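Local structure of carbohydrate binding family 6 (Clostridium thermocellum, 5A8C) at residues A[53-58]-A[68-73]; A[64-69]-A[297-302]; A[166-171]-A[215-220]; A[172-177]-A[244-249]; A[206-211]-A[227-232]. The protein probably cleaves terminal alpha-L-arabinofuranosyl residues from arabinose-containing polysaccharides, as a family 43 glycoside hydrolase with a five-bladed beta-propeller fold. All coordinates share one frame; numbering follows the deposited sequence. Where two conformers were deposited one is given.

In the fold
Contacts 1 and 2 lie on one side of the chain's centre, contacts 3 and 4 on the opposite side; the centres of contacts 1 and 3 are about 28 Å apart. Contacts 1 and 2 share I68 and P69 and are joined by the salt bridge from D56 OD1 to R299 NH2 at 2.8 Å. Contacts 3 and 4 have centres about 9 Å apart and meet at F166 O and Y174 N, neighbours in one propeller blade. Contact 5 adjoins contact 3 in sequence and comes within about 5 Å of contact 2, nearest atoms. Y66 and R299 of contact 2 and E211 of contact 5 all bind one buffer molecule, TRS, which probably marks the substrate pocket.

Contact 1. Residues A[53-58]-A[68-73]; sequences CSHDSD and IPDITC
C53 and T72 form an antiparallel hydrogen-bonded pair, C53 N meeting T72 O at 2.8 Å and T72 N returning to C53 O at 2.9 Å. A third backbone bond runs from H55 N to D70 O at 3.1 Å. Past it the ladder gives way to a CA-H...O contact between I68 CA and H55 O at 3.3 Å. These are the two middle strands, 48-56 and 70-76, of a four-stranded antiparallel sheet, one blade of the five-bladed propeller.

Among the polar side chains, H55 has CG anti to the backbone N (chi1 172°), and its ring lies alongside the D70 carboxylate, the planes 33° apart. A water accepts a weak bond from H55 NE2 and donates to D70 OD2 at 2.7 Å, while H55 ND1 is bonded to F36 O, so both ring nitrogens have partners. T72 OG1, bonded to E87, packs on H55 CB at 3.3 Å.

The remaining contacts are packing around I68 and P69. S54 CB touches I68 CG2 at 3.6 Å, and the D56 carboxylate, which pairs with R299, runs beside the I68 side chain. S57 OG, bonded to N67 O, meets P69 CD at 3.3 Å.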
# COMPACT_ATOMS: atom_id res chain seq x y z
N CYS A 53 -3.20 -6.23 -4.41
CA CYS A 53 -1.76 -6.25 -4.56
C CYS A 53 -1.37 -5.80 -5.97
O CYS A 53 -2.07 -6.07 -6.95
CB CYS A 53 -1.18 -7.65 -4.39
SG CYS A 53 -1.48 -8.37 -2.77
N SER A 54 -0.20 -5.17 -6.07
CA SER A 54 0.49 -5.13 -7.36
C SER A 54 0.60 -6.55 -7.91
O SER A 54 1.08 -7.42 -7.17
CB SER A 54 1.92 -4.63 -7.14
OG SER A 54 1.96 -3.29 -6.74
N HIS A 55 0.18 -6.79 -9.14
CA HIS A 55 0.43 -8.10 -9.77
C HIS A 55 1.79 -8.06 -10.45
O HIS A 55 1.97 -7.36 -11.45
CB HIS A 55 -0.64 -8.40 -10.76
CG HIS A 55 -0.38 -9.63 -11.59
ND1 HIS A 55 0.25 -10.81 -11.26
CD2 HIS A 55 -0.72 -9.75 -12.89
CE1 HIS A 55 0.27 -11.60 -12.35
NE2 HIS A 55 -0.33 -10.98 -13.34
N ASP A 56 2.79 -8.71 -9.85
CA ASP A 56 4.09 -8.88 -10.46
C ASP A 56 3.94 -9.89 -11.60
O ASP A 56 3.76 -11.08 -11.33
CB ASP A 56 5.14 -9.40 -9.45
CG ASP A 56 5.82 -8.35 -8.60
OD1 ASP A 56 5.86 -7.16 -8.97
OD2 ASP A 56 6.41 -8.79 -7.57
N SER A 57 4.02 -9.45 -12.83
CA SER A 57 3.90 -10.37 -13.96
C SER A 57 5.02 -11.40 -13.94
O SER A 57 6.13 -11.15 -13.49
CB SER A 57 4.00 -9.62 -15.27
OG SER A 57 2.97 -8.64 -15.37
N ASP A 58 4.73 -12.62 -14.41
CA ASP A 58 5.78 -13.59 -14.54
C ASP A 58 6.97 -12.99 -15.28
O ASP A 58 6.80 -12.30 -16.29
CB ASP A 58 5.25 -14.81 -15.28
CG ASP A 58 4.17 -15.55 -14.48
OD1 ASP A 58 4.05 -15.39 -13.26
OD2 ASP A 58 3.42 -16.32 -15.15
N ILE A 68 4.02 -4.44 -13.73
CA ILE A 68 2.82 -4.48 -12.88
C ILE A 68 1.68 -3.77 -13.66
O ILE A 68 1.46 -2.56 -13.49
CB ILE A 68 3.05 -3.79 -11.53
CG1 ILE A 68 4.23 -4.43 -10.76
CG2 ILE A 68 1.79 -3.87 -10.69
CD1 ILE A 68 4.76 -3.52 -9.66
N PRO A 69 0.97 -4.50 -14.53
CA PRO A 69 -0.04 -3.89 -15.39
C PRO A 69 -1.40 -3.83 -14.75
O PRO A 69 -2.32 -3.23 -15.29
CB PRO A 69 -0.01 -4.78 -16.62
CG PRO A 69 0.33 -6.14 -16.09
CD PRO A 69 1.33 -5.85 -15.00
N ASP A 70 -1.57 -4.59 -13.66
CA ASP A 70 -2.87 -4.87 -13.09
C ASP A 70 -2.73 -5.13 -11.57
O ASP A 70 -1.62 -5.20 -11.05
CB ASP A 70 -3.61 -5.95 -13.90
CG ASP A 70 -2.83 -7.20 -14.19
OD1 ASP A 70 -1.80 -7.43 -13.56
OD2 ASP A 70 -3.33 -7.99 -15.04
N ILE A 71 -3.90 -5.24 -10.93
CA ILE A 71 -4.03 -5.39 -9.48
C ILE A 71 -4.75 -6.73 -9.20
O ILE A 71 -5.87 -6.91 -9.67
CB ILE A 71 -4.82 -4.24 -8.89
CG1 ILE A 71 -4.15 -2.93 -9.11
CG2 ILE A 71 -5.15 -4.49 -7.42
CD1 ILE A 71 -2.84 -2.84 -8.50
N THR A 72 -4.15 -7.54 -8.34
CA THR A 72 -4.72 -8.81 -7.89
C THR A 72 -5.53 -8.60 -6.64
O THR A 72 -5.13 -7.80 -5.79
CB THR A 72 -3.53 -9.79 -7.57
OG1 THR A 72 -2.72 -9.95 -8.71
CG2 THR A 72 -4.03 -11.11 -7.04
N CYS A 73 -6.61 -9.37 -6.46
CA CYS A 73 -7.35 -9.32 -5.20
C CYS A 73 -7.58 -10.74 -4.72
O CYS A 73 -8.01 -11.63 -5.49
CB CYS A 73 -8.71 -8.66 -5.41
SG CYS A 73 -9.79 -8.59 -4.01
O HOH W 1 -1.84 -10.04 -15.99

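Contact 2. Residues A[64-69]-A[297-302]. With TRS (2-amino-2-hydroxymethyl-propane-1,3-diol), chain C.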
# COMPACT_ATOMS: atom_id res chain seq x y z
N SER A 64 14.15 -5.59 -16.58
CA SER A 64 15.05 -4.84 -15.70
C SER A 64 14.31 -3.75 -14.92
O SER A 64 14.92 -2.84 -14.39
CB SER A 64 16.20 -4.27 -16.49
OG SER A 64 15.69 -3.37 -17.45
N THR A 65 12.99 -3.85 -14.85
CA THR A 65 12.18 -3.00 -14.00
C THR A 65 10.85 -3.75 -13.78
O THR A 65 10.65 -4.88 -14.22
CB THR A 65 12.00 -1.59 -14.60
OG1 THR A 65 11.37 -0.78 -13.60
CG2 THR A 65 11.17 -1.63 -15.81
N TYR A 66 9.98 -3.10 -13.03
CA TYR A 66 8.68 -3.64 -12.73
C TYR A 66 7.90 -4.00 -13.99
O TYR A 66 8.06 -3.35 -15.03
CB TYR A 66 7.86 -2.64 -11.90
CG TYR A 66 8.54 -2.23 -10.61
CD1 TYR A 66 8.60 -3.10 -9.54
CD2 TYR A 66 9.14 -1.00 -10.48
CE1 TYR A 66 9.25 -2.77 -8.37
CE2 TYR A 66 9.78 -0.64 -9.31
CZ TYR A 66 9.81 -1.53 -8.26
OH TYR A 66 10.40 -1.22 -7.07
N ASN A 67 7.00 -4.96 -13.86
CA ASN A 67 5.98 -5.23 -14.87
C ASN A 67 4.68 -5.52 -14.15
O ASN A 67 4.35 -6.68 -13.90
CB ASN A 67 6.40 -6.36 -15.80
CG ASN A 67 5.42 -6.58 -16.89
OD1 ASN A 67 4.46 -5.80 -17.09
ND2 ASN A 67 5.60 -7.70 -17.59
N ILE A 68 4.02 -4.44 -13.73
CA ILE A 68 2.82 -4.48 -12.88
C ILE A 68 1.68 -3.77 -13.66
O ILE A 68 1.46 -2.56 -13.49
CB ILE A 68 3.05 -3.79 -11.53
CG1 ILE A 68 4.23 -4.43 -10.76
CG2 ILE A 68 1.79 -3.87 -10.69
CD1 ILE A 68 4.76 -3.52 -9.66
N PRO A 69 0.97 -4.50 -14.53
CA PRO A 69 -0.04 -3.89 -15.39
C PRO A 69 -1.40 -3.83 -14.75
O PRO A 69 -2.32 -3.23 -15.29
CB PRO A 69 -0.01 -4.78 -16.62
CG PRO A 69 0.33 -6.14 -16.09
CD PRO A 69 1.33 -5.85 -15.00
N TYR A 297 11.56 -9.17 -9.05
CA TYR A 297 10.23 -8.69 -9.46
C TYR A 297 9.21 -9.83 -9.40
O TYR A 297 8.24 -9.83 -10.18
CB TYR A 297 10.23 -8.09 -10.85
CG TYR A 297 11.23 -6.95 -10.99
CD1 TYR A 297 11.03 -5.74 -10.35
CD2 TYR A 297 12.37 -7.11 -11.74
CE1 TYR A 297 11.92 -4.70 -10.46
CE2 TYR A 297 13.30 -6.07 -11.85
CZ TYR A 297 13.07 -4.90 -11.18
OH TYR A 297 14.00 -3.87 -11.26
N GLN A 298 9.40 -10.81 -8.50
CA GLN A 298 8.47 -11.92 -8.35
C GLN A 298 8.24 -12.14 -6.88
O GLN A 298 8.77 -13.06 -6.25
CB GLN A 298 8.94 -13.17 -9.08
CG GLN A 298 8.82 -13.00 -10.60
CD GLN A 298 9.23 -14.20 -11.42
OE1 GLN A 298 8.48 -14.62 -12.31
NE2 GLN A 298 10.45 -14.67 -11.22
N ARG A 299 7.40 -11.27 -6.29
CA ARG A 299 7.11 -11.22 -4.86
C ARG A 299 5.85 -12.04 -4.54
O ARG A 299 5.11 -12.44 -5.43
CB ARG A 299 6.97 -9.77 -4.43
CG ARG A 299 8.29 -9.00 -4.52
CD ARG A 299 8.12 -7.51 -4.50
NE ARG A 299 7.70 -6.99 -5.80
CZ ARG A 299 7.50 -5.70 -6.01
NH1 ARG A 299 7.88 -4.79 -5.13
NH2 ARG A 299 6.90 -5.30 -7.11
N ASN A 300 5.61 -12.24 -3.24
CA ASN A 300 4.34 -12.82 -2.79
C ASN A 300 3.88 -12.14 -1.53
O ASN A 300 4.68 -11.79 -0.64
CB ASN A 300 4.43 -14.34 -2.61
CG ASN A 300 5.49 -14.72 -1.59
OD1 ASN A 300 6.66 -14.93 -1.91
ND2 ASN A 300 5.07 -14.82 -0.33
N VAL A 301 2.57 -12.00 -1.40
CA VAL A 301 1.96 -11.42 -0.21
C VAL A 301 2.18 -12.28 1.01
O VAL A 301 2.22 -13.52 0.97
CB VAL A 301 0.48 -11.14 -0.48
CG1 VAL A 301 -0.32 -12.42 -0.74
CG2 VAL A 301 -0.19 -10.32 0.60
N CYS A 302 2.23 -11.63 2.18
CA CYS A 302 2.36 -12.20 3.51
C CYS A 302 1.42 -11.48 4.48
O CYS A 302 1.07 -10.33 4.24
CB CYS A 302 3.80 -12.11 4.02
SG CYS A 302 5.05 -12.99 3.10
C TRS C . 7.05 -0.04 -5.62
C1 TRS C . 7.23 1.34 -6.26
C2 TRS C . 6.10 0.05 -4.44
C3 TRS C . 6.57 -1.08 -6.67
N TRS C . 8.39 -0.50 -5.10
O1 TRS C . 5.95 1.81 -6.67
O2 TRS C . 6.71 0.73 -3.33
O3 TRS C . 6.58 -2.40 -6.21
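Y66 and Y297 meet in a T-shaped stack: the edge of Y297 faces the ring of Y66, with centroids 5.3 Å apart and planes at 75°. Y297 has CG anti to its carbonyl carbon (chi1 -57°), and its ring is laid over the 65-66 backbone, T65 O sitting 3.6 Å above the plane of Y297 and over its centre. CD1 of Y297 touches CD1 of Y66 at 3.7 Å. The R299 chain bends at chi3 (-78°), which turns NE off the line of the chain. R299 NH2 lies 3.7 Å from Y66 CE1 and 3.8 Å from I68 CD1, and carries the salt bridge to D56.

On the face of Y66 opposite Y297 lies C3 of the buffer molecule TRS, probably from the crystallisation liquor. Y66 OH accepts from the TRS amine at 2.9 Å, and both NH1 and NH2 of R299 donate to TRS O3, NH1 at 2.9 Å. D39, D162, E211 and H268 bind the same molecule, consistent with the acid-rich active-site pocket of family 43 propellers.

Contact 3. Residues A[166-171]-A[215-220]; sequences FVDDDG and MHKYNG
K217 has every side-chain torsion near 180° (chi1 -168°), and this fully extended chain carries NZ across to D168 and D169, while F166, with CG anti to its backbone N (chi1 164°), swings its ring toward M215 and K217. NZ of K217 is held by two carboxylates in a salt-bridge network. It lies 3.0 Å from D168 OD1, on the syn lone pair, and 2.8 Å from D169 OD2, which it meets from above the carboxylate plane. D168 OD1 takes a second bond from D169 N at 2.8 Å, so the lysine and the backbone share one oxygen. D168 to G171 is a type I beta turn closed by G171 N to D168 O, and this turn presents both aspartates to the lysine.

Each face of the F166 ring has a neighbour, offset toward the rim: M215 CG on one, D168 N on the other. M215 CG makes a CH-pi contact, 3.9 Å from the F166 centroid. The bend at chi2 (54°) sets M215 SD 4.9 Å from the F166 centroid, a Met-aromatic contact. K217 CB touches F166 CZ at 3.8 Å.

The contact joins the first strands of two blades, 164-167 and 212-218. Y222 of the adjoining strand 221-228 bonds through its hydroxyl to both D168 OD2 and K217 NZ, and M215 packs onward against Y176 of strand 173-178.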
# COMPACT_ATOMS: atom_id res chain seq x y z
N PHE A 166 -6.82 7.63 3.45
CA PHE A 166 -7.36 7.51 4.77
C PHE A 166 -8.55 8.48 4.92
O PHE A 166 -8.43 9.61 4.49
CB PHE A 166 -6.21 7.87 5.77
CG PHE A 166 -6.69 8.16 7.13
CD1 PHE A 166 -7.07 7.16 8.02
CD2 PHE A 166 -6.74 9.47 7.60
CE1 PHE A 166 -7.55 7.44 9.31
CE2 PHE A 166 -7.15 9.75 8.88
CZ PHE A 166 -7.57 8.76 9.73
N VAL A 167 -9.60 8.04 5.62
CA VAL A 167 -10.78 8.86 5.88
C VAL A 167 -10.86 9.10 7.39
O VAL A 167 -10.97 8.14 8.14
CB VAL A 167 -12.07 8.23 5.33
CG1 VAL A 167 -13.25 9.14 5.58
CG2 VAL A 167 -11.94 7.89 3.86
N ASP A 168 -10.78 10.37 7.80
CA ASP A 168 -10.75 10.70 9.23
C ASP A 168 -12.18 10.75 9.81
O ASP A 168 -13.20 10.70 9.11
CB ASP A 168 -10.02 12.00 9.41
CG ASP A 168 -9.34 12.17 10.76
OD1 ASP A 168 -9.48 11.31 11.64
OD2 ASP A 168 -8.67 13.23 10.89
N ASP A 169 -12.22 10.86 11.14
CA ASP A 169 -13.44 10.90 11.90
C ASP A 169 -14.36 12.04 11.53
O ASP A 169 -15.58 11.94 11.62
CB ASP A 169 -13.12 11.07 13.41
CG ASP A 169 -12.50 9.88 14.05
OD1 ASP A 169 -12.85 8.73 13.74
OD2 ASP A 169 -11.68 10.08 15.00
N ASP A 170 -13.77 13.18 11.13
CA ASP A 170 -14.47 14.38 10.69
C ASP A 170 -14.98 14.29 9.29
O ASP A 170 -15.56 15.25 8.77
CB ASP A 170 -13.55 15.62 10.83
CG ASP A 170 -12.29 15.56 9.99
OD1 ASP A 170 -12.08 14.62 9.24
OD2 ASP A 170 -11.47 16.52 10.11
N GLY A 171 -14.77 13.15 8.61
CA GLY A 171 -15.22 12.98 7.26
C GLY A 171 -14.28 13.50 6.20
O GLY A 171 -14.63 13.43 5.01
N MET A 215 -1.31 5.65 6.20
CA MET A 215 -1.92 6.26 7.37
C MET A 215 -3.01 5.39 7.95
O MET A 215 -3.87 4.91 7.19
CB MET A 215 -2.49 7.63 6.98
CG MET A 215 -3.25 8.38 8.08
SD MET A 215 -2.36 8.62 9.62
CE MET A 215 -0.89 9.48 9.04
N HIS A 216 -3.03 5.28 9.27
CA HIS A 216 -4.19 4.71 9.98
C HIS A 216 -4.31 5.41 11.30
O HIS A 216 -3.35 6.03 11.79
CB HIS A 216 -4.15 3.19 10.11
CG HIS A 216 -3.28 2.69 11.21
ND1 HIS A 216 -1.91 2.54 11.13
CD2 HIS A 216 -3.67 2.28 12.46
CE1 HIS A 216 -1.51 2.05 12.30
NE2 HIS A 216 -2.54 1.91 13.11
N LYS A 217 -5.48 5.32 11.91
CA LYS A 217 -5.76 5.97 13.18
C LYS A 217 -6.19 4.94 14.18
O LYS A 217 -6.91 4.00 13.85
CB LYS A 217 -6.84 7.07 13.01
CG LYS A 217 -7.04 8.01 14.19
CD LYS A 217 -8.08 9.06 13.87
CE LYS A 217 -8.16 10.13 14.94
NZ LYS A 217 -9.17 11.17 14.59
N TYR A 218 -5.75 5.08 15.43
CA TYR A 218 -6.15 4.17 16.48
C TYR A 218 -6.08 4.88 17.81
O TYR A 218 -5.05 5.50 18.14
CB TYR A 218 -5.23 2.93 16.53
CG TYR A 218 -5.45 2.06 17.69
CD1 TYR A 218 -6.65 1.33 17.83
CD2 TYR A 218 -4.48 1.92 18.67
CE1 TYR A 218 -6.87 0.52 18.92
CE2 TYR A 218 -4.67 1.05 19.76
CZ TYR A 218 -5.87 0.38 19.84
OH TYR A 218 -6.08 -0.48 20.93
N ASN A 219 -7.17 4.83 18.58
CA ASN A 219 -7.23 5.40 19.92
C ASN A 219 -6.71 6.81 19.99
O ASN A 219 -5.92 7.15 20.89
CB ASN A 219 -6.51 4.49 20.93
CG ASN A 219 -6.94 4.73 22.36
OD1 ASN A 219 -8.08 5.14 22.63
ND2 ASN A 219 -6.02 4.49 23.29
N GLY A 220 -7.13 7.64 19.05
CA GLY A 220 -6.79 9.07 19.09
C GLY A 220 -5.47 9.47 18.53
O GLY A 220 -5.13 10.66 18.56

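Contact 4. Residues A[172-177]-A[244-249]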
# COMPACT_ATOMS: atom_id res chain seq x y z
N GLN A 172 -13.08 13.93 6.58
CA GLN A 172 -12.11 14.39 5.59
C GLN A 172 -11.22 13.21 5.17
O GLN A 172 -10.56 12.60 6.00
CB GLN A 172 -11.23 15.52 6.16
CG GLN A 172 -10.27 16.09 5.11
CD GLN A 172 -11.00 16.70 3.98
OE1 GLN A 172 -11.65 17.76 4.18
NE2 GLN A 172 -10.94 16.12 2.80
N ALA A 173 -11.21 12.93 3.88
CA ALA A 173 -10.26 11.99 3.29
C ALA A 173 -8.98 12.71 2.91
O ALA A 173 -8.97 13.89 2.48
CB ALA A 173 -10.86 11.35 2.05
N TYR A 174 -7.88 11.98 3.03
CA TYR A 174 -6.53 12.42 2.72
C TYR A 174 -5.84 11.37 1.90
O TYR A 174 -5.97 10.19 2.19
CB TYR A 174 -5.71 12.63 3.98
CG TYR A 174 -6.25 13.69 4.94
CD1 TYR A 174 -7.15 13.36 5.94
CD2 TYR A 174 -5.83 15.02 4.86
CE1 TYR A 174 -7.60 14.29 6.84
CE2 TYR A 174 -6.29 15.96 5.77
CZ TYR A 174 -7.16 15.59 6.75
OH TYR A 174 -7.61 16.55 7.65
N MET A 175 -5.04 11.79 0.92
CA MET A 175 -4.11 10.93 0.19
C MET A 175 -2.69 11.33 0.54
O MET A 175 -2.31 12.46 0.22
CB MET A 175 -4.32 10.97 -1.29
CG MET A 175 -3.33 10.08 -2.04
SD MET A 175 -3.18 10.31 -3.81
CE MET A 175 -4.69 9.54 -4.19
N TYR A 176 -1.95 10.40 1.10
CA TYR A 176 -0.51 10.55 1.34
C TYR A 176 0.22 9.89 0.18
O TYR A 176 -0.24 8.85 -0.32
CB TYR A 176 -0.11 9.85 2.67
CG TYR A 176 -0.85 10.38 3.87
CD1 TYR A 176 -2.17 10.05 4.15
CD2 TYR A 176 -0.23 11.29 4.76
CE1 TYR A 176 -2.85 10.56 5.23
CE2 TYR A 176 -0.91 11.78 5.86
CZ TYR A 176 -2.23 11.44 6.10
OH TYR A 176 -2.95 11.89 7.16
N PHE A 177 1.33 10.46 -0.29
CA PHE A 177 2.01 9.89 -1.45
C PHE A 177 3.43 10.46 -1.50
O PHE A 177 3.79 11.33 -0.70
CB PHE A 177 1.23 10.19 -2.76
CG PHE A 177 1.04 11.66 -3.04
CD1 PHE A 177 -0.00 12.36 -2.46
CD2 PHE A 177 1.85 12.31 -3.95
CE1 PHE A 177 -0.21 13.72 -2.76
CE2 PHE A 177 1.65 13.65 -4.27
CZ PHE A 177 0.60 14.33 -3.69
N LYS A 244 -2.31 14.76 15.22
CA LYS A 244 -2.89 15.44 14.05
C LYS A 244 -2.58 14.63 12.80
O LYS A 244 -1.60 13.90 12.75
CB LYS A 244 -2.32 16.85 13.92
CG LYS A 244 -2.59 17.78 15.10
CD LYS A 244 -1.83 19.09 15.05
CE LYS A 244 -0.32 18.96 15.23
NZ LYS A 244 0.36 20.23 14.92
N PRO A 245 -3.35 14.81 11.70
CA PRO A 245 -3.18 13.93 10.53
C PRO A 245 -2.03 14.32 9.63
O PRO A 245 -1.55 13.45 8.87
CB PRO A 245 -4.50 14.06 9.77
CG PRO A 245 -5.06 15.38 10.23
CD PRO A 245 -4.66 15.49 11.67
N THR A 246 -1.58 15.59 9.63
CA THR A 246 -0.63 16.03 8.62
C THR A 246 0.57 16.80 9.19
O THR A 246 1.44 17.19 8.42
CB THR A 246 -1.31 16.90 7.57
OG1 THR A 246 -1.74 18.12 8.17
CG2 THR A 246 -2.46 16.19 6.89
N THR A 247 0.60 17.00 10.50
CA THR A 247 1.62 17.74 11.22
C THR A 247 1.78 17.10 12.59
O THR A 247 0.94 16.27 12.97
CB THR A 247 1.25 19.24 11.42
OG1 THR A 247 0.06 19.34 12.17
CG2 THR A 247 1.10 19.95 10.09
N GLY A 248 2.83 17.42 13.29
CA GLY A 248 3.00 17.01 14.65
C GLY A 248 3.58 15.61 14.84
O GLY A 248 3.53 15.10 15.94
N PHE A 249 4.15 15.02 13.79
CA PHE A 249 4.65 13.64 13.89
C PHE A 249 6.02 13.57 14.55
O PHE A 249 6.87 14.45 14.36
CB PHE A 249 4.71 13.00 12.49
CG PHE A 249 3.35 12.68 11.98
CD1 PHE A 249 2.78 11.47 12.27
CD2 PHE A 249 2.62 13.57 11.22
CE1 PHE A 249 1.48 11.15 11.85
CE2 PHE A 249 1.32 13.29 10.82
CZ PHE A 249 0.76 12.06 11.16
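The Y174 ring has P245 CB 4.2 Å above one face, offset toward the rim, and Q172 CG 3.5 Å above the opposite one. The Y176 ring meets P245 edge-on, with P245 O in its plane. At that edge Y176 OH donates to P245 O at 2.7 Å. The hydroxyl approaches from above the carbonyl plane (39° out of it). The same hydroxyl oxygen packs on P245 CB at 3.7 Å.

Y174 and Y176 alternate with M175 on strand 173-178 and so point from the same face of their blade. Both have CG anti to the carbonyl carbon (chi1 -61° and -58°), so the two side chains leave the strand in the same way. They reach the 244-249 loop, which links strands 237-242 and 250-256 of the next blade, and thus tie two propeller blades together.

Y174 meets the proline at its far end, OH lying 3.8 Å from P245 CG. T246 crosses the Y174 side chain at about a right angle, its methyl CG2 standing 4.0 Å from Y174 CE2. On the other flank Q172 is held back against its own strand by a bond from NE2 to A173 O at 3.0 Å.

Contact 5. Residues A[206-211]-A[227-232]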
# COMPACT_ATOMS: atom_id res chain seq x y z
N ALA A 206 9.65 12.52 7.07
CA ALA A 206 9.87 11.35 7.94
C ALA A 206 11.28 10.87 7.71
O ALA A 206 11.76 10.84 6.58
CB ALA A 206 8.89 10.20 7.60
N PRO A 207 11.97 10.42 8.77
CA PRO A 207 13.35 10.04 8.63
C PRO A 207 13.53 8.93 7.58
O PRO A 207 12.89 7.87 7.65
CB PRO A 207 13.72 9.54 10.03
CG PRO A 207 12.78 10.15 10.94
CD PRO A 207 11.52 10.35 10.19
N ARG A 208 14.41 9.16 6.63
CA ARG A 208 14.80 8.15 5.68
C ARG A 208 13.62 7.67 4.80
O ARG A 208 13.64 6.54 4.30
CB ARG A 208 15.55 7.00 6.37
CG ARG A 208 16.86 7.49 6.99
CD ARG A 208 17.45 6.57 8.05
NE ARG A 208 16.62 6.51 9.24
CZ ARG A 208 15.79 5.51 9.52
NH1 ARG A 208 15.63 4.46 8.71
NH2 ARG A 208 15.06 5.62 10.61
N PHE A 209 12.61 8.49 4.63
CA PHE A 209 11.45 8.06 3.85
C PHE A 209 11.85 7.65 2.43
O PHE A 209 12.56 8.41 1.73
CB PHE A 209 10.43 9.23 3.75
CG PHE A 209 9.24 8.92 2.90
CD1 PHE A 209 8.24 8.06 3.37
CD2 PHE A 209 9.11 9.43 1.63
CE1 PHE A 209 7.14 7.74 2.59
CE2 PHE A 209 8.02 9.14 0.86
CZ PHE A 209 7.04 8.27 1.32
N PHE A 210 11.31 6.51 1.98
CA PHE A 210 11.63 5.99 0.67
C PHE A 210 10.39 5.77 -0.17
O PHE A 210 10.35 6.20 -1.33
CB PHE A 210 12.48 4.70 0.81
CG PHE A 210 13.14 4.22 -0.42
CD1 PHE A 210 14.17 4.95 -1.04
CD2 PHE A 210 12.78 2.99 -0.97
CE1 PHE A 210 14.84 4.44 -2.15
CE2 PHE A 210 13.42 2.49 -2.12
CZ PHE A 210 14.45 3.21 -2.66
N GLU A 211 9.42 5.01 0.35
CA GLU A 211 8.19 4.80 -0.43
C GLU A 211 7.12 4.24 0.54
O GLU A 211 7.34 4.22 1.75
CB GLU A 211 8.45 3.92 -1.68
CG GLU A 211 8.95 2.58 -1.28
CD GLU A 211 9.69 1.75 -2.41
OE1 GLU A 211 9.59 2.00 -3.65
OE2 GLU A 211 10.19 0.69 -1.96
N ALA A 227 8.02 2.72 4.14
CA ALA A 227 9.25 1.99 3.90
C ALA A 227 10.43 2.97 3.89
O ALA A 227 10.40 3.99 3.19
CB ALA A 227 9.18 1.22 2.60
N SER A 228 11.44 2.63 4.67
CA SER A 228 12.67 3.47 4.75
C SER A 228 13.61 3.13 3.62
O SER A 228 13.47 2.14 2.89
CB SER A 228 13.31 3.37 6.10
OG SER A 228 13.76 2.07 6.34
N ASP A 229 14.62 4.02 3.47
CA ASP A 229 15.59 3.88 2.41
C ASP A 229 16.65 2.80 2.76
O ASP A 229 16.51 2.07 3.72
CB ASP A 229 16.12 5.24 2.06
CG ASP A 229 16.96 5.89 3.15
OD1 ASP A 229 17.53 5.17 4.00
OD2 ASP A 229 17.02 7.16 3.13
N PHE A 230 17.66 2.73 1.93
CA PHE A 230 18.73 1.74 2.05
C PHE A 230 20.01 2.33 2.68
O PHE A 230 21.09 1.80 2.53
CB PHE A 230 18.96 1.06 0.70
CG PHE A 230 17.80 0.12 0.30
CD1 PHE A 230 16.64 0.62 -0.24
CD2 PHE A 230 17.87 -1.24 0.53
CE1 PHE A 230 15.58 -0.22 -0.59
CE2 PHE A 230 16.81 -2.08 0.19
CZ PHE A 230 15.67 -1.57 -0.38
N SER A 231 19.86 3.48 3.36
CA SER A 231 21.03 4.22 3.86
C SER A 231 21.68 3.72 5.12
O SER A 231 22.79 4.13 5.45
CB SER A 231 20.63 5.66 4.06
OG SER A 231 19.81 5.81 5.20
N GLN A 232 21.04 2.81 5.84
CA GLN A 232 21.69 2.24 7.02
C GLN A 232 21.39 0.74 7.14
O GLN A 232 21.33 0.17 8.24
CB GLN A 232 21.34 3.03 8.28
CG GLN A 232 19.87 3.22 8.54
CD GLN A 232 19.56 4.11 9.71
OE1 GLN A 232 20.14 5.20 9.82
NE2 GLN A 232 18.60 3.69 10.60
O HOH W 2 16.73 3.69 6.33
O HOH W 3 15.35 8.71 1.64
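A classic beta bulge joins these segments, F210 and E211 both facing A227 across an antiparallel pair of strands. A227 O accepts two backbone bonds, from F210 N at 2.9 Å and from E211 N at 3.2 Å, and A227 N donates back to E211 O. D229 N to R208 O, at 2.8 Å, continues the pairing past the bulge.

With CG anti to the backbone N (chi1 -167°), F210 turns its ring toward D229, CD1 lying 3.7 Å from D229 CB. One face of this ring receives the edge of F230 in a T-shaped stack, the centroids 5.5 Å apart and the planes at 77°. The R208 guanidinium lies flat against the Q232 amide, planes 3° apart, with Q232 NE2 3.5 Å above the centre of the group. D229 folds back as an Asx turn: its OD1 accepts from S231 N at 2.9 Å and from S231 OG. A water linked to D229 OD2 also donates to F209 O.

R208 NH2 forms a salt bridge with E238 of strand 237-242, while the chain turns a corner at E211 into strand 212-218. From that corner E211 OE1 bonds to the TRS amine, so the bulge lies where strand 221-228 ends beside the pocket.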